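Local atomic coordinates of major centromere autoantigen B (Homo sapiens, PDB entry 1HLV), a protein that binds the CENP-B box DNA of centromeres through helix-turn-helix domains and kinks the DNA it holds. Residues F35-P38 with P39-S43. Residues are numbered along the deposited sequence; the frame is centred on the assembly and turned at random.
With nucleotides of chain B; nucleotides of chain A.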
# COMPACT_ATOMS: atom_id res chain seq x y z
N PHE C 35 -1.31 -14.48 -18.08
CA PHE C 35 -0.92 -13.15 -17.63
C PHE C 35 0.46 -12.80 -18.13
O PHE C 35 0.96 -11.71 -17.85
CB PHE C 35 -0.98 -13.06 -16.11
CG PHE C 35 -2.37 -13.13 -15.57
CD1 PHE C 35 -2.92 -14.34 -15.17
CD2 PHE C 35 -3.16 -11.98 -15.54
CE1 PHE C 35 -4.24 -14.41 -14.75
CE2 PHE C 35 -4.49 -12.04 -15.12
CZ PHE C 35 -5.03 -13.26 -14.73
N ASN C 36 1.06 -13.71 -18.87
CA ASN C 36 2.37 -13.48 -19.44
C ASN C 36 3.41 -13.15 -18.37
O ASN C 36 4.07 -12.11 -18.43
CB ASN C 36 2.29 -12.33 -20.45
CG ASN C 36 3.57 -12.17 -21.25
OD1 ASN C 36 3.88 -11.07 -21.72
ND2 ASN C 36 4.32 -13.26 -21.44
N ILE C 37 3.53 -14.02 -17.38
CA ILE C 37 4.50 -13.83 -16.30
C ILE C 37 5.18 -15.17 -16.05
O ILE C 37 4.59 -16.23 -16.27
CB ILE C 37 3.83 -13.39 -14.99
CG1 ILE C 37 2.76 -14.41 -14.58
CG2 ILE C 37 3.26 -12.00 -15.14
CD1 ILE C 37 2.14 -14.15 -13.22
N PRO C 38 6.43 -15.14 -15.58
CA PRO C 38 7.15 -16.39 -15.32
C PRO C 38 6.41 -17.22 -14.26
O PRO C 38 5.83 -16.66 -13.33
CB PRO C 38 8.51 -15.92 -14.82
CG PRO C 38 8.66 -14.55 -15.45
CD PRO C 38 7.28 -13.98 -15.29
N PRO C 39 6.41 -18.55 -14.40
CA PRO C 39 5.73 -19.38 -13.40
C PRO C 39 6.33 -19.10 -12.03
O PRO C 39 5.66 -19.18 -11.00
CB PRO C 39 5.98 -20.81 -13.89
CG PRO C 39 7.18 -20.69 -14.80
CD PRO C 39 6.96 -19.38 -15.49
N SER C 40 7.61 -18.75 -12.06
CA SER C 40 8.36 -18.38 -10.87
C SER C 40 7.65 -17.19 -10.20
O SER C 40 7.43 -17.18 -8.99
CB SER C 40 9.77 -17.97 -11.29
OG SER C 40 10.55 -17.58 -10.19
N THR C 41 7.30 -16.19 -11.00
CA THR C 41 6.62 -15.01 -10.51
C THR C 41 5.23 -15.33 -9.96
O THR C 41 4.82 -14.76 -8.95
CB THR C 41 6.50 -13.94 -11.63
OG1 THR C 41 7.81 -13.55 -12.04
CG2 THR C 41 5.73 -12.72 -11.13
N LEU C 42 4.51 -16.23 -10.62
CA LEU C 42 3.17 -16.61 -10.16
C LEU C 42 3.23 -17.28 -8.79
O LEU C 42 2.38 -17.02 -7.92
CB LEU C 42 2.50 -17.55 -11.16
CG LEU C 42 1.17 -18.16 -10.70
CD1 LEU C 42 0.15 -17.08 -10.36
CD2 LEU C 42 0.65 -19.08 -11.80
N SER C 43 4.21 -18.16 -8.61
CA SER C 43 4.38 -18.86 -7.34
C SER C 43 4.61 -17.87 -6.20
O SER C 43 3.93 -17.93 -5.16
CB SER C 43 5.56 -19.83 -7.42
OG SER C 43 5.31 -20.86 -8.35
P DC B 15 9.34 -10.70 -13.51
OP1 DC B 15 9.68 -9.84 -14.67
OP2 DC B 15 7.98 -11.27 -13.38
O5' DC B 15 10.43 -11.86 -13.44
C5' DC B 15 11.81 -11.56 -13.65
C4' DC B 15 12.66 -12.77 -13.35
O4' DC B 15 12.77 -13.00 -11.93
C3' DC B 15 12.15 -14.09 -13.94
O3' DC B 15 13.29 -14.87 -14.32
C2' DC B 15 11.50 -14.76 -12.74
C1' DC B 15 12.46 -14.35 -11.64
N1 DC B 15 11.99 -14.44 -10.25
C2 DC B 15 12.94 -14.42 -9.23
O2 DC B 15 14.14 -14.34 -9.53
N3 DC B 15 12.54 -14.48 -7.93
C4 DC B 15 11.24 -14.56 -7.65
N4 DC B 15 10.88 -14.60 -6.35
C5 DC B 15 10.24 -14.59 -8.67
C6 DC B 15 10.66 -14.53 -9.95
P DT A 4 2.90 -23.47 -7.58
OP1 DT A 4 1.62 -23.42 -6.82
OP2 DT A 4 3.16 -22.47 -8.65
O5' DT A 4 4.08 -23.43 -6.52
C5' DT A 4 4.32 -24.57 -5.73
C4' DT A 4 5.67 -24.49 -5.06
O4' DT A 4 6.75 -24.74 -6.00
C3' DT A 4 5.97 -23.16 -4.38
O3' DT A 4 6.38 -23.43 -3.04
C2' DT A 4 7.11 -22.58 -5.20
C1' DT A 4 7.79 -23.82 -5.76
N1 DT A 4 8.53 -23.64 -7.04
C2 DT A 4 9.86 -23.99 -7.08
O2 DT A 4 10.48 -24.39 -6.10
N3 DT A 4 10.46 -23.84 -8.30
C4 DT A 4 9.87 -23.39 -9.47
O4 DT A 4 10.52 -23.33 -10.51
C5 DT A 4 8.48 -23.01 -9.35
C7 DT A 4 7.78 -22.47 -10.56
C6 DT A 4 7.88 -23.16 -8.16
P DG B 16 13.53 -15.24 -15.86
OP1 DG B 16 13.80 -13.97 -16.59
OP2 DG B 16 12.43 -16.13 -16.32
O5' DG B 16 14.86 -16.10 -15.80
C5' DG B 16 16.11 -15.48 -15.50
C4' DG B 16 16.95 -16.38 -14.63
O4' DG B 16 16.44 -16.42 -13.27
C3' DG B 16 17.06 -17.84 -15.08
O3' DG B 16 18.40 -18.28 -14.83
C2' DG B 16 16.08 -18.56 -14.16
C1' DG B 16 16.23 -17.77 -12.87
N9 DG B 16 15.06 -17.78 -11.98
C8 DG B 16 13.74 -17.66 -12.36
N7 DG B 16 12.92 -17.64 -11.34
C5 DG B 16 13.74 -17.77 -10.23
C6 DG B 16 13.42 -17.80 -8.85
O6 DG B 16 12.31 -17.69 -8.32
N1 DG B 16 14.55 -17.97 -8.06
C2 DG B 16 15.83 -18.09 -8.53
N2 DG B 16 16.78 -18.28 -7.59
N3 DG B 16 16.16 -18.04 -9.82
C4 DG B 16 15.07 -17.88 -10.61
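One face of the Pro38 ring carries the hydroxyl of Thr41, with OG1 displaced toward the CD edge and 3.3 Å from CD; at that same edge lies a DNA phosphate, where OP2 of DC15 of chain B is 3.4 Å from Pro38 CD. This is the turn of a helix-turn-helix motif: helix 28-35 ends in a Schellman motif at Asn36, and Pro38 takes the N-cap position of the DNA-contacting helix 39-47. Pro38 O opens the helix's hydrogen bonding, accepting a good bond from Leu42 N (3.0 Å, 154° at the hydrogen) and a weak, bent one from Thr41 N. Ile37 and Leu42 cross at about a right angle, and CD1 of Ile37 rests 4.0 Å from CB of Leu42. Leu42 also touches Ile16, and the Phe35 ring packs on Arg15, Ile16 and Glu19, tying the turn to helix 10-22. Three hydroxyls of the first turns then grip both DNA strands. With OG1 swung beside its own backbone N (chi1 -62°), Thr41 donates to OP2 of DC15 of chain B at 2.7 Å, the same oxygen that meets the proline ring. Ser43 holds the other strand, its OG bonding to OP2 of DT4 of chain A at 2.7 Å. Ser40 reads a base: with OG anti to the backbone N (chi1 179°), its hydroxyl enters the major groove and donates to N7 of DG16 of chain B at 2.6 Å.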